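Local structure of DNA-(apurinic or apyrimidinic site) lyase (Xenopus laevis, 6WCD) at residues His188-Pro196 against Arg244-Phe254. The protein cleaves DNA as a magnesium-dependent 3'-5' exonuclease and weak apurinic/apyrimidinic endonuclease in DNA repair, this chain being its catalytic domain. Residues are numbered along the deposited sequence; the frame is centred on the assembly and turned at random. Where two conformers were deposited one is given.
Sequences HRPLDHCDP and RYFHPTQKNAF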
loop_
_atom_site.group_PDB
_atom_site.type_symbol
_atom_site.label_atom_id
_atom_site.label_comp_id
_atom_site.label_asym_id
_atom_site.label_seq_id
_atom_site.Cartn_x
_atom_site.Cartn_y
_atom_site.Cartn_z
ATOM N N HIS A 188 15.911 1.695 -2.319
ATOM C CA HIS A 188 16.601 2.146 -1.119
ATOM C C HIS A 188 18.121 2.126 -1.230
ATOM O O HIS A 188 18.790 3.162 -1.021
ATOM C CB HIS A 188 16.134 1.286 0.053
ATOM C CG HIS A 188 16.651 1.733 1.371
ATOM N ND1 HIS A 188 16.722 0.884 2.465
ATOM C CD2 HIS A 188 17.171 2.921 1.779
ATOM C CE1 HIS A 188 17.253 1.536 3.492
ATOM N NE2 HIS A 188 17.531 2.774 3.102
ATOM N N ARG A 189 18.691 0.973 -1.571
ATOM C CA ARG A 189 20.128 0.759 -1.589
ATOM C C ARG A 189 20.587 0.231 -2.939
ATOM O O ARG A 189 19.759 -0.162 -3.767
ATOM C CB ARG A 189 20.523 -0.229 -0.474
ATOM C CG ARG A 189 20.289 0.403 0.917
ATOM C CD ARG A 189 21.341 0.041 1.898
ATOM N NE ARG A 189 21.074 0.631 3.211
ATOM C CZ ARG A 189 20.519 -0.014 4.239
ATOM N NH1 ARG A 189 20.156 -1.288 4.128
ATOM N NH2 ARG A 189 20.327 0.621 5.389
ATOM N N PRO A 190 21.880 0.292 -3.221
ATOM C CA PRO A 190 22.390 -0.158 -4.534
ATOM C C PRO A 190 21.915 -1.536 -4.946
ATOM O O PRO A 190 21.649 -1.769 -6.128
ATOM C CB PRO A 190 23.921 -0.109 -4.333
ATOM C CG PRO A 190 24.095 1.004 -3.397
ATOM C CD PRO A 190 22.977 0.835 -2.399
ATOM N N LEU A 191 21.802 -2.465 -3.990
ATOM C CA LEU A 191 21.335 -3.816 -4.250
ATOM C C LEU A 191 19.933 -3.836 -4.845
ATOM O O LEU A 191 19.541 -4.828 -5.485
ATOM C CB LEU A 191 21.340 -4.577 -2.917
ATOM C CG LEU A 191 21.285 -6.078 -2.885
ATOM C CD1 LEU A 191 22.469 -6.644 -3.640
ATOM C CD2 LEU A 191 21.272 -6.524 -1.425
ATOM N N ASP A 192 19.166 -2.783 -4.637
ATOM C CA ASP A 192 17.778 -2.705 -5.030
ATOM C C ASP A 192 17.571 -2.254 -6.456
ATOM O O ASP A 192 16.421 -2.025 -6.873
ATOM C CB ASP A 192 17.014 -1.758 -4.100
ATOM C CG ASP A 192 16.953 -2.296 -2.676
ATOM O OD1 ASP A 192 16.550 -3.464 -2.514
ATOM O OD2 ASP A 192 17.381 -1.595 -1.725
ATOM N N HIS A 193 18.629 -2.103 -7.232
ATOM C CA HIS A 193 18.564 -1.523 -8.569
ATOM C C HIS A 193 19.568 -2.259 -9.452
ATOM O O HIS A 193 20.590 -2.745 -8.963
ATOM C CB HIS A 193 18.854 -0.010 -8.485
ATOM C CG HIS A 193 18.634 0.731 -9.763
ATOM N ND1 HIS A 193 19.637 0.916 -10.689
ATOM C CD2 HIS A 193 17.537 1.351 -10.265
ATOM C CE1 HIS A 193 19.164 1.604 -11.713
ATOM N NE2 HIS A 193 17.897 1.888 -11.481
ATOM N N CYS A 194 19.299 -2.262 -10.744
ATOM C CA CYS A 194 20.208 -2.888 -11.662
ATOM C C CYS A 194 21.538 -2.129 -11.646
ATOM O O CYS A 194 21.572 -0.896 -11.551
ATOM C CB CYS A 194 19.623 -2.887 -13.074
ATOM S SG CYS A 194 19.678 -4.492 -13.904
ATOM N N ASP A 195 22.642 -2.855 -11.829
ATOM C CA ASP A 195 23.950 -2.271 -11.890
ATOM C C ASP A 195 24.052 -1.442 -13.175
ATOM O O ASP A 195 23.417 -1.776 -14.187
ATOM C CB ASP A 195 25.056 -3.325 -11.915
ATOM C CG ASP A 195 25.193 -4.073 -10.601
ATOM O OD1 ASP A 195 25.472 -5.292 -10.650
ATOM O OD2 ASP A 195 25.021 -3.450 -9.528
ATOM N N PRO A 196 24.852 -0.395 -13.172
ATOM C CA PRO A 196 25.755 0.134 -12.140
ATOM C C PRO A 196 25.137 1.216 -11.246
ATOM O O PRO A 196 24.085 1.759 -11.565
ATOM C CB PRO A 196 26.881 0.715 -12.971
ATOM C CG PRO A 196 26.155 1.265 -14.119
ATOM C CD PRO A 196 25.097 0.283 -14.465
ATOM N N ARG A 244 14.073 -7.147 3.473
ATOM C CA ARG A 244 15.488 -7.193 3.792
ATOM C C ARG A 244 15.769 -7.711 5.189
ATOM O O ARG A 244 16.889 -8.143 5.472
ATOM C CB ARG A 244 16.093 -5.787 3.618
ATOM C CG ARG A 244 16.202 -5.399 2.188
ATOM C CD ARG A 244 17.121 -6.301 1.372
ATOM N NE ARG A 244 17.145 -5.856 -0.023
ATOM C CZ ARG A 244 17.590 -6.593 -1.037
ATOM N NH1 ARG A 244 17.964 -7.844 -0.864
ATOM N NH2 ARG A 244 17.570 -6.081 -2.254
ATOM N N TYR A 245 14.780 -7.714 6.077
ATOM C CA TYR A 245 14.949 -8.371 7.353
ATOM C C TYR A 245 15.221 -9.854 7.132
ATOM O O TYR A 245 16.025 -10.458 7.829
ATOM C CB TYR A 245 13.680 -8.157 8.194
ATOM C CG TYR A 245 13.768 -8.676 9.615
ATOM C CD1 TYR A 245 13.265 -9.923 9.951
ATOM C CD2 TYR A 245 14.309 -7.898 10.625
ATOM C CE1 TYR A 245 13.329 -10.402 11.253
ATOM C CE2 TYR A 245 14.363 -8.370 11.912
ATOM C CZ TYR A 245 13.896 -9.612 12.220
ATOM O OH TYR A 245 13.964 -10.078 13.514
ATOM N N PHE A 246 14.542 -10.447 6.132
ATOM C CA PHE A 246 14.690 -11.884 5.904
ATOM C C PHE A 246 15.670 -12.222 4.791
ATOM O O PHE A 246 16.195 -13.332 4.780
ATOM C CB PHE A 246 13.305 -12.482 5.612
ATOM C CG PHE A 246 12.376 -12.457 6.799
ATOM C CD1 PHE A 246 12.541 -13.362 7.825
ATOM C CD2 PHE A 246 11.390 -11.514 6.892
ATOM C CE1 PHE A 246 11.696 -13.343 8.917
ATOM C CE2 PHE A 246 10.574 -11.498 7.977
ATOM C CZ PHE A 246 10.729 -12.398 8.975
ATOM N N HIS A 247 15.917 -11.292 3.861
ATOM C CA HIS A 247 16.758 -11.545 2.686
ATOM C C HIS A 247 17.732 -10.389 2.483
ATOM O O HIS A 247 17.668 -9.665 1.478
ATOM C CB HIS A 247 15.861 -11.740 1.469
ATOM C CG HIS A 247 14.871 -12.820 1.700
ATOM N ND1 HIS A 247 15.247 -14.144 1.772
ATOM C CD2 HIS A 247 13.551 -12.768 1.988
ATOM C CE1 HIS A 247 14.180 -14.877 2.071
ATOM N NE2 HIS A 247 13.138 -14.072 2.200
ATOM N N PRO A 248 18.608 -10.160 3.439
ATOM C CA PRO A 248 19.391 -8.903 3.425
ATOM C C PRO A 248 20.370 -8.795 2.277
ATOM O O PRO A 248 20.765 -7.659 1.950
ATOM C CB PRO A 248 20.147 -8.934 4.767
ATOM C CG PRO A 248 20.109 -10.347 5.200
ATOM C CD PRO A 248 18.793 -10.902 4.701
ATOM N N THR A 249 20.813 -9.903 1.688
ATOM C CA THR A 249 21.836 -9.865 0.638
ATOM C C THR A 249 21.339 -10.373 -0.714
ATOM O O THR A 249 22.136 -10.458 -1.665
ATOM C CB THR A 249 23.074 -10.678 1.040
ATOM O OG1 THR A 249 22.737 -12.061 1.124
ATOM C CG2 THR A 249 23.644 -10.213 2.363
ATOM N N GLN A 250 20.059 -10.690 -0.853
ATOM C CA GLN A 250 19.584 -11.279 -2.109
ATOM C C GLN A 250 19.708 -10.269 -3.258
ATOM O O GLN A 250 19.192 -9.151 -3.159
ATOM C CB GLN A 250 18.133 -11.718 -1.950
ATOM C CG GLN A 250 17.530 -12.414 -3.157
ATOM C CD GLN A 250 16.134 -12.970 -2.896
ATOM O OE1 GLN A 250 15.813 -13.439 -1.787
ATOM N NE2 GLN A 250 15.280 -12.902 -3.913
ATOM N N LYS A 251 20.366 -10.690 -4.336
ATOM C CA LYS A 251 20.593 -9.868 -5.526
ATOM C C LYS A 251 19.469 -10.022 -6.550
ATOM O O LYS A 251 18.778 -11.028 -6.606
ATOM C CB LYS A 251 21.921 -10.281 -6.182
ATOM C CG LYS A 251 23.112 -10.085 -5.304
ATOM C CD LYS A 251 24.375 -10.597 -6.015
ATOM C CE LYS A 251 25.596 -9.740 -5.705
ATOM N NZ LYS A 251 26.862 -10.363 -6.231
ATOM N N ASN A 252 19.291 -8.966 -7.377
ATOM C CA ASN A 252 18.307 -8.999 -8.486
ATOM C C ASN A 252 16.887 -9.212 -8.033
ATOM O O ASN A 252 16.044 -9.787 -8.743
ATOM C CB ASN A 252 18.705 -10.079 -9.495
ATOM C CG ASN A 252 20.110 -9.894 -9.985
ATOM O OD1 ASN A 252 20.932 -10.820 -9.945
ATOM N ND2 ASN A 252 20.421 -8.690 -10.421
ATOM N N ALA A 253 16.546 -8.739 -6.845
ATOM C CA ALA A 253 15.232 -8.973 -6.318
ATOM C C ALA A 253 14.377 -7.760 -6.671
ATOM O O ALA A 253 14.007 -6.969 -5.814
ATOM C CB ALA A 253 15.283 -9.147 -4.817
ATOM N N PHE A 254 14.019 -7.660 -7.940
ATOM C CA PHE A 254 13.290 -6.498 -8.406
ATOM C C PHE A 254 11.781 -6.734 -8.464
ATOM O O PHE A 254 11.312 -7.883 -8.467
ATOM C CB PHE A 254 13.794 -6.071 -9.777
ATOM C CG PHE A 254 15.312 -5.866 -9.824
ATOM C CD1 PHE A 254 15.987 -5.297 -8.749
ATOM C CD2 PHE A 254 16.015 -6.256 -10.931
ATOM C CE1 PHE A 254 17.369 -5.116 -8.787
ATOM C CE2 PHE A 254 17.397 -6.066 -10.989
ATOM C CZ PHE A 254 18.058 -5.484 -9.908
HETATM O O HOH W 1 17.974 -7.078 -4.817
HETATM O O HOH W 2 20.997 -6.567 -6.991
HETATM O O HOH W 3 17.686 -2.784 0.565
#
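A salt bridge between buried D192 and R244 ties the 3-10 turn 190-192 to the last turn of helix 242-246. R244 NH2 reaches D192 OD1 at 2.8 Å in a nearly straight bond (175°); the donor points along its own guanidinium plane but meets the carboxylate from above. OD1 also pairs with R271 of strand 269-278, whereas OD2 accepts a hydrogen bond from the backbone N-H of R189, closing the turn. NH1 of R244 turns back on the loop after its helix and grips two carbonyls, Q250 O at 2.9 Å and H247 O at 3.0 Å, which span the type I turn H247-Q250. L191, its CG swung opposite the backbone N (chi1 -163°), lays CD2 over one face of the guanidinium, toward its rim and 3.6 Å from NH1, while its CD1 meets K251 CG. Both segments belong to the DNase I-like nuclease fold, the loop after strand 177-181 meeting the end of helix 242-246 and the loop beyond it, near strand 269-278. A leucine in place of R244 would probably leave D192 with one charged partner fewer and the carbonyls of H247 and Q250 without their shared donor. One water bridges L191 O, R244 NH2, Q250 O and A253 N; a second joins L191 O to N252 N. Beyond them, the F254 ring packs obliquely against the H193-C194 backbone, CZ lying 3.6 Å from C194 N, and C194 SG approaches CE2 at 4.0 Å in a sulfur-aromatic contact.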